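Local coordinates for protein transcription factor cep-1 (Caenorhabditis elegans, PDB 1T4W) that activates transcription by binding the same DNA consensus sequence as p53 and regulates germline apoptosis in response to DNA damage, at residues S17-A22 and L31-G36; G36-I41 and D134-C139. All coordinates share one frame; numbering follows the deposited sequence.

Interaction 1 of 2, residues S17-A22 and L31-G36; sequences SDMAFA and LWTKMG
Strands 19-22 and 31-33 run antiparallel, with short axes 4.6 Å apart and 174° between their directions. Ala-20 and Trp-32 form the hydrogen-bonded pair. Ala-20 N donates to Trp-32 O at 2.8 Å, and Trp-32 N returns a bond to Ala-20 O at 2.9 Å. Beyond the strand end Lys-34 N still reaches Asp-18 O. Met-19/Thr-33 and Phe-21/Leu-31 are non-hydrogen-bonded pairs on the other face from Ala-20 and Trp-32. The two strands make a beta hairpin at the margin of the larger, mixed sheet of the p53-like beta sandwich, and strand 19-23 is its outermost strand there. The Trp-32 ring turns an edge to the partner strand. Its CZ3 lies 3.8 Å from Ala-22 CB, near the ring plane, and its CE3 comes within 3.4 Å of Ala-20 O. Helix 181-194 packs on this face, where Phe-188 meets the indole. On the other face Met-19 and Thr-33 lie side by side, CB to CB at 3.8 Å. Thr-33 OG1 donates to the carbonyl O of the next residue, Lys-34, just past the strand end. The Lys-34 chain is extended beyond CG and crosses the Asp-18 side chain obliquely. Its NZ forms a salt bridge with Asp-18 OD1, 3.3 Å away, in which the hydrogen bond is weak.

Interaction 2 of 2, residues G36-I41 and D134-C139; sequences GCLVPI and DIIFMC. With ZN (zinc ion), chain B.
A water takes the place of a direct bond between Cys-37 and Phe-137. It accepts from Cys-37 N at 3.0 Å and from Phe-137 N at 2.9 Å, and so bridges the two backbones where they stand apart. Direct bonding resumes on either side of it. Gly-36 N donates to Phe-137 O at 2.7 Å. Val-39 and Ile-135 form an antiparallel hydrogen-bonded pair, N to O in both directions. The short axes of strands 39-41 and 134-137 make an angle of 141°, so the antiparallel pair is clearly twisted.

Asp-134 and Pro-40 are a non-hydrogen-bonded pair. Asp-134 OD1 lies 3.1 Å from Pro-40 CA, while OD2 is bonded by Asn-105 ND2. The CB of Asp-134 meets Leu-38 CD2 at 3.9 Å. An alanine at Asp-134 would probably leave Asn-105 ND2 without this partner and open a gap beside Pro-40 and the CB of Leu-38.

Ile-136 has CG1 anti to the backbone N (chi1 -179°). Its CG1 lies against the Cys-37 backbone, and CD1 reaches Gly-36 C at 3.5 Å. The Ile-135 methyl CG2 touches Val-39 CB and, at 3.7 Å, Ile-41 CG1. Val-39 CG2 comes to the edge of the Phe-137 ring near CE2.

Two residues beyond the strand, Cys-139 SG binds the zinc ion, which Cys-85, His-88 and Cys-143 also hold. The paired strands are the middle two of the four-stranded antiparallel sheet of the p53-like domain. Strand 3-8 flanks 39-46, strand 101-104 flanks 130-137, and Met-19 of strand 19-23 packs on Val-39 and Pro-40.

In the fold
From the N terminus, interaction 1 comes first. It closes the short loop between strands 19-23 and 29-33, with eight residues between its segments. Interaction 2 follows in series and shares Gly-36 with it. It spans 92 residues and brings strand 130-137 back to strand 39-46. The two contacts neither nest nor cross. Interaction 1 belongs to the edge of the larger sheet, interaction 2 to the four-stranded sheet. Their centres lie about 9 Å apart. They touch where Met-19 CE meets Leu-38 O and Thr-33 OG1 meets Val-39 CG2. Met-35 also packs on Phe-137 and Met-138, next to the zinc ligand Cys-139.

Interaction 1 of 2, residues S17-A22 and L31-G36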
loop_
_atom_site.group_PDB
_atom_site.type_symbol
_atom_site.label_atom_id
_atom_site.label_comp_id
_atom_site.label_asym_id
_atom_site.label_seq_id
_atom_site.Cartn_x
_atom_site.Cartn_y
_atom_site.Cartn_z
ATOM N N SER A 17 -17.789 -0.431 -7.245
ATOM C CA SER A 17 -17.983 0.999 -7.464
ATOM C C SER A 17 -16.998 1.777 -6.613
ATOM O O SER A 17 -16.625 2.890 -6.957
ATOM C CB SER A 17 -19.399 1.437 -7.061
ATOM O OG SER A 17 -20.377 0.878 -7.917
ATOM N N ASP A 18 -16.576 1.166 -5.509
ATOM C CA ASP A 18 -15.685 1.793 -4.534
ATOM C C ASP A 18 -14.191 1.744 -4.752
ATOM O O ASP A 18 -13.452 2.414 -4.024
ATOM C CB ASP A 18 -15.942 1.203 -3.150
ATOM C CG ASP A 18 -17.367 1.359 -2.720
ATOM O OD1 ASP A 18 -18.084 2.159 -3.359
ATOM O OD2 ASP A 18 -17.752 0.687 -1.742
ATOM N N MET A 19 -13.743 0.928 -5.700
ATOM C CA MET A 19 -12.309 0.794 -5.968
ATOM C C MET A 19 -12.083 0.137 -7.307
ATOM O O MET A 19 -12.960 -0.546 -7.824
ATOM C CB MET A 19 -11.647 -0.040 -4.873
ATOM C CG MET A 19 -12.360 -1.373 -4.638
ATOM S SD MET A 19 -11.854 -2.169 -3.095
ATOM C CE MET A 19 -12.662 -1.068 -1.886
ATOM N N ALA A 20 -10.880 0.315 -7.838
ATOM C CA ALA A 20 -10.511 -0.224 -9.137
ATOM C C ALA A 20 -8.990 -0.317 -9.192
ATOM O O ALA A 20 -8.280 0.501 -8.597
ATOM C CB ALA A 20 -11.012 0.697 -10.232
ATOM N N PHE A 21 -8.503 -1.303 -9.929
ATOM C CA PHE A 21 -7.074 -1.556 -10.054
ATOM C C PHE A 21 -6.711 -1.703 -11.513
ATOM O O PHE A 21 -7.511 -2.185 -12.308
ATOM C CB PHE A 21 -6.728 -2.840 -9.285
ATOM C CG PHE A 21 -5.285 -3.248 -9.383
ATOM C CD1 PHE A 21 -4.769 -3.764 -10.574
ATOM C CD2 PHE A 21 -4.431 -3.090 -8.296
ATOM C CE1 PHE A 21 -3.423 -4.111 -10.676
ATOM C CE2 PHE A 21 -3.085 -3.435 -8.389
ATOM C CZ PHE A 21 -2.581 -3.944 -9.581
ATOM N N ALA A 22 -5.510 -1.273 -11.877
ATOM C CA ALA A 22 -5.075 -1.421 -13.256
ATOM C C ALA A 22 -3.555 -1.438 -13.301
ATOM O O ALA A 22 -2.876 -1.116 -12.314
ATOM C CB ALA A 22 -5.617 -0.278 -14.138
ATOM N N LEU A 31 -3.939 1.863 -8.101
ATOM C CA LEU A 31 -5.167 1.635 -7.352
ATOM C C LEU A 31 -5.927 2.951 -7.133
ATOM O O LEU A 31 -5.325 3.982 -6.827
ATOM C CB LEU A 31 -4.859 1.024 -5.972
ATOM C CG LEU A 31 -6.029 1.028 -4.970
ATOM C CD1 LEU A 31 -7.041 -0.049 -5.355
ATOM C CD2 LEU A 31 -5.499 0.770 -3.550
ATOM N N TRP A 32 -7.242 2.914 -7.315
ATOM C CA TRP A 32 -8.083 4.078 -7.037
ATOM C C TRP A 32 -9.120 3.495 -6.103
ATOM O O TRP A 32 -9.650 2.418 -6.376
ATOM C CB TRP A 32 -8.792 4.610 -8.292
ATOM C CG TRP A 32 -7.861 5.116 -9.383
ATOM C CD1 TRP A 32 -7.478 6.409 -9.616
ATOM C CD2 TRP A 32 -7.213 4.320 -10.372
ATOM N NE1 TRP A 32 -6.636 6.469 -10.704
ATOM C CE2 TRP A 32 -6.453 5.197 -11.183
ATOM C CE3 TRP A 32 -7.196 2.944 -10.649
ATOM C CZ2 TRP A 32 -5.683 4.743 -12.258
ATOM C CZ3 TRP A 32 -6.431 2.493 -11.718
ATOM C CH2 TRP A 32 -5.686 3.392 -12.511
ATOM N N THR A 33 -9.408 4.185 -5.005
ATOM C CA THR A 33 -10.418 3.699 -4.048
ATOM C C THR A 33 -11.014 4.886 -3.305
ATOM O O THR A 33 -10.403 5.953 -3.249
ATOM C CB THR A 33 -9.773 2.740 -2.994
ATOM O OG1 THR A 33 -10.723 2.391 -1.975
ATOM C CG2 THR A 33 -8.572 3.414 -2.340
ATOM N N LYS A 34 -12.212 4.707 -2.751
ATOM C CA LYS A 34 -12.833 5.769 -1.959
ATOM C C LYS A 34 -12.249 5.600 -0.562
ATOM O O LYS A 34 -11.756 4.519 -0.234
ATOM C CB LYS A 34 -14.347 5.561 -1.842
ATOM C CG LYS A 34 -15.138 5.610 -3.128
ATOM C CD LYS A 34 -16.575 5.437 -2.744
ATOM C CE LYS A 34 -17.476 5.327 -3.941
ATOM N NZ LYS A 34 -18.886 5.314 -3.467
ATOM N N MET A 35 -12.304 6.638 0.271
ATOM C CA MET A 35 -11.790 6.474 1.628
ATOM C C MET A 35 -12.856 5.719 2.435
ATOM O O MET A 35 -14.004 5.633 2.010
ATOM C CB MET A 35 -11.451 7.833 2.272
ATOM C CG MET A 35 -12.606 8.737 2.621
ATOM S SD MET A 35 -12.046 10.116 3.729
ATOM C CE MET A 35 -12.282 9.365 5.330
ATOM N N GLY A 36 -12.483 5.147 3.573
ATOM C CA GLY A 36 -13.463 4.412 4.360
ATOM C C GLY A 36 -13.921 3.094 3.744
ATOM O O GLY A 36 -14.926 2.537 4.163
#

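Interaction 2 of 2, residues G36-I41 and D134-C139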
loop_
_atom_site.group_PDB
_atom_site.type_symbol
_atom_site.label_atom_id
_atom_site.label_comp_id
_atom_site.label_asym_id
_atom_site.label_seq_id
_atom_site.Cartn_x
_atom_site.Cartn_y
_atom_site.Cartn_z
ATOM N N GLY A 36 -12.483 5.147 3.573
ATOM C CA GLY A 36 -13.463 4.412 4.360
ATOM C C GLY A 36 -13.921 3.094 3.744
ATOM O O GLY A 36 -14.926 2.537 4.163
ATOM N N CYS A 37 -13.211 2.584 2.744
ATOM C CA CYS A 37 -13.612 1.311 2.133
ATOM C C CYS A 37 -12.502 0.280 2.263
ATOM O O CYS A 37 -11.319 0.609 2.116
ATOM C CB CYS A 37 -13.970 1.495 0.643
ATOM S SG CYS A 37 -15.449 2.543 0.388
ATOM N N LEU A 38 -12.896 -0.960 2.537
ATOM C CA LEU A 38 -11.952 -2.065 2.710
ATOM C C LEU A 38 -11.404 -2.537 1.383
ATOM O O LEU A 38 -12.146 -3.040 0.540
ATOM C CB LEU A 38 -12.628 -3.237 3.432
ATOM C CG LEU A 38 -13.079 -2.881 4.855
ATOM C CD1 LEU A 38 -13.997 -3.971 5.402
ATOM C CD2 LEU A 38 -11.861 -2.690 5.738
ATOM N N VAL A 39 -10.107 -2.342 1.179
ATOM C CA VAL A 39 -9.480 -2.781 -0.057
ATOM C C VAL A 39 -8.772 -4.105 0.261
ATOM O O VAL A 39 -7.885 -4.159 1.106
ATOM C CB VAL A 39 -8.436 -1.776 -0.576
ATOM C CG1 VAL A 39 -7.862 -2.274 -1.891
ATOM C CG2 VAL A 39 -9.057 -0.394 -0.744
ATOM N N PRO A 40 -9.168 -5.187 -0.421
ATOM C CA PRO A 40 -8.590 -6.525 -0.228
ATOM C C PRO A 40 -7.223 -6.675 -0.905
ATOM O O PRO A 40 -7.116 -6.679 -2.126
ATOM C CB PRO A 40 -9.655 -7.453 -0.824
ATOM C CG PRO A 40 -10.212 -6.622 -1.966
ATOM C CD PRO A 40 -10.292 -5.209 -1.388
ATOM N N ILE A 41 -6.184 -6.779 -0.091
ATOM C CA ILE A 41 -4.815 -6.912 -0.588
ATOM C C ILE A 41 -4.289 -8.340 -0.401
ATOM O O ILE A 41 -4.625 -9.033 0.574
ATOM C CB ILE A 41 -3.820 -5.986 0.180
ATOM C CG1 ILE A 41 -4.246 -4.513 0.077
ATOM C CG2 ILE A 41 -2.363 -6.218 -0.336
ATOM C CD1 ILE A 41 -4.213 -3.929 -1.356
ATOM N N ASP A 134 -7.184 -6.554 4.567
ATOM C CA ASP A 134 -7.796 -5.412 3.929
ATOM C C ASP A 134 -7.071 -4.195 4.427
ATOM O O ASP A 134 -6.623 -4.163 5.572
ATOM C CB ASP A 134 -9.248 -5.242 4.318
ATOM C CG ASP A 134 -10.116 -6.322 3.761
ATOM O OD1 ASP A 134 -9.894 -6.698 2.592
ATOM O OD2 ASP A 134 -11.012 -6.778 4.492
ATOM N N ILE A 135 -6.918 -3.210 3.561
ATOM C CA ILE A 135 -6.354 -1.951 4.004
ATOM C C ILE A 135 -7.481 -0.934 3.817
ATOM O O ILE A 135 -8.289 -1.052 2.885
ATOM C CB ILE A 135 -5.125 -1.537 3.182
ATOM C CG1 ILE A 135 -4.599 -0.197 3.697
ATOM C CG2 ILE A 135 -5.482 -1.476 1.715
ATOM C CD1 ILE A 135 -3.173 0.127 3.246
ATOM N N ILE A 136 -7.574 0.043 4.716
ATOM C CA ILE A 136 -8.622 1.048 4.590
ATOM C C ILE A 136 -8.002 2.430 4.833
ATOM O O ILE A 136 -7.222 2.607 5.770
ATOM C CB ILE A 136 -9.802 0.734 5.572
ATOM C CG1 ILE A 136 -10.902 1.782 5.412
ATOM C CG2 ILE A 136 -9.312 0.728 7.036
ATOM C CD1 ILE A 136 -12.100 1.524 6.307
ATOM N N PHE A 137 -8.305 3.383 3.952
ATOM C CA PHE A 137 -7.750 4.746 4.035
ATOM C C PHE A 137 -8.761 5.673 4.697
ATOM O O PHE A 137 -9.930 5.715 4.311
ATOM C CB PHE A 137 -7.379 5.228 2.631
ATOM C CG PHE A 137 -6.377 4.343 1.956
ATOM C CD1 PHE A 137 -5.013 4.471 2.241
ATOM C CD2 PHE A 137 -6.790 3.329 1.109
ATOM C CE1 PHE A 137 -4.064 3.583 1.688
ATOM C CE2 PHE A 137 -5.854 2.428 0.544
ATOM C CZ PHE A 137 -4.489 2.556 0.838
ATOM N N MET A 138 -8.306 6.402 5.713
ATOM C CA MET A 138 -9.194 7.269 6.461
ATOM C C MET A 138 -8.989 8.764 6.235
ATOM O O MET A 138 -9.287 9.585 7.097
ATOM C CB MET A 138 -9.119 6.918 7.949
ATOM C CG MET A 138 -9.638 5.501 8.256
ATOM S SD MET A 138 -11.326 5.197 7.625
ATOM C CE MET A 138 -12.267 6.204 8.768
ATOM N N CYS A 139 -8.473 9.110 5.065
ATOM C CA CYS A 139 -8.290 10.506 4.695
ATOM C C CYS A 139 -8.196 10.406 3.184
ATOM O O CYS A 139 -8.107 9.304 2.630
ATOM C CB CYS A 139 -7.024 11.080 5.350
ATOM S SG CYS A 139 -6.661 12.819 5.013
HETATM ZN ZN ZN B . -8.597 14.077 5.492
HETATM O O HOH W 1 -10.346 3.067 1.851
#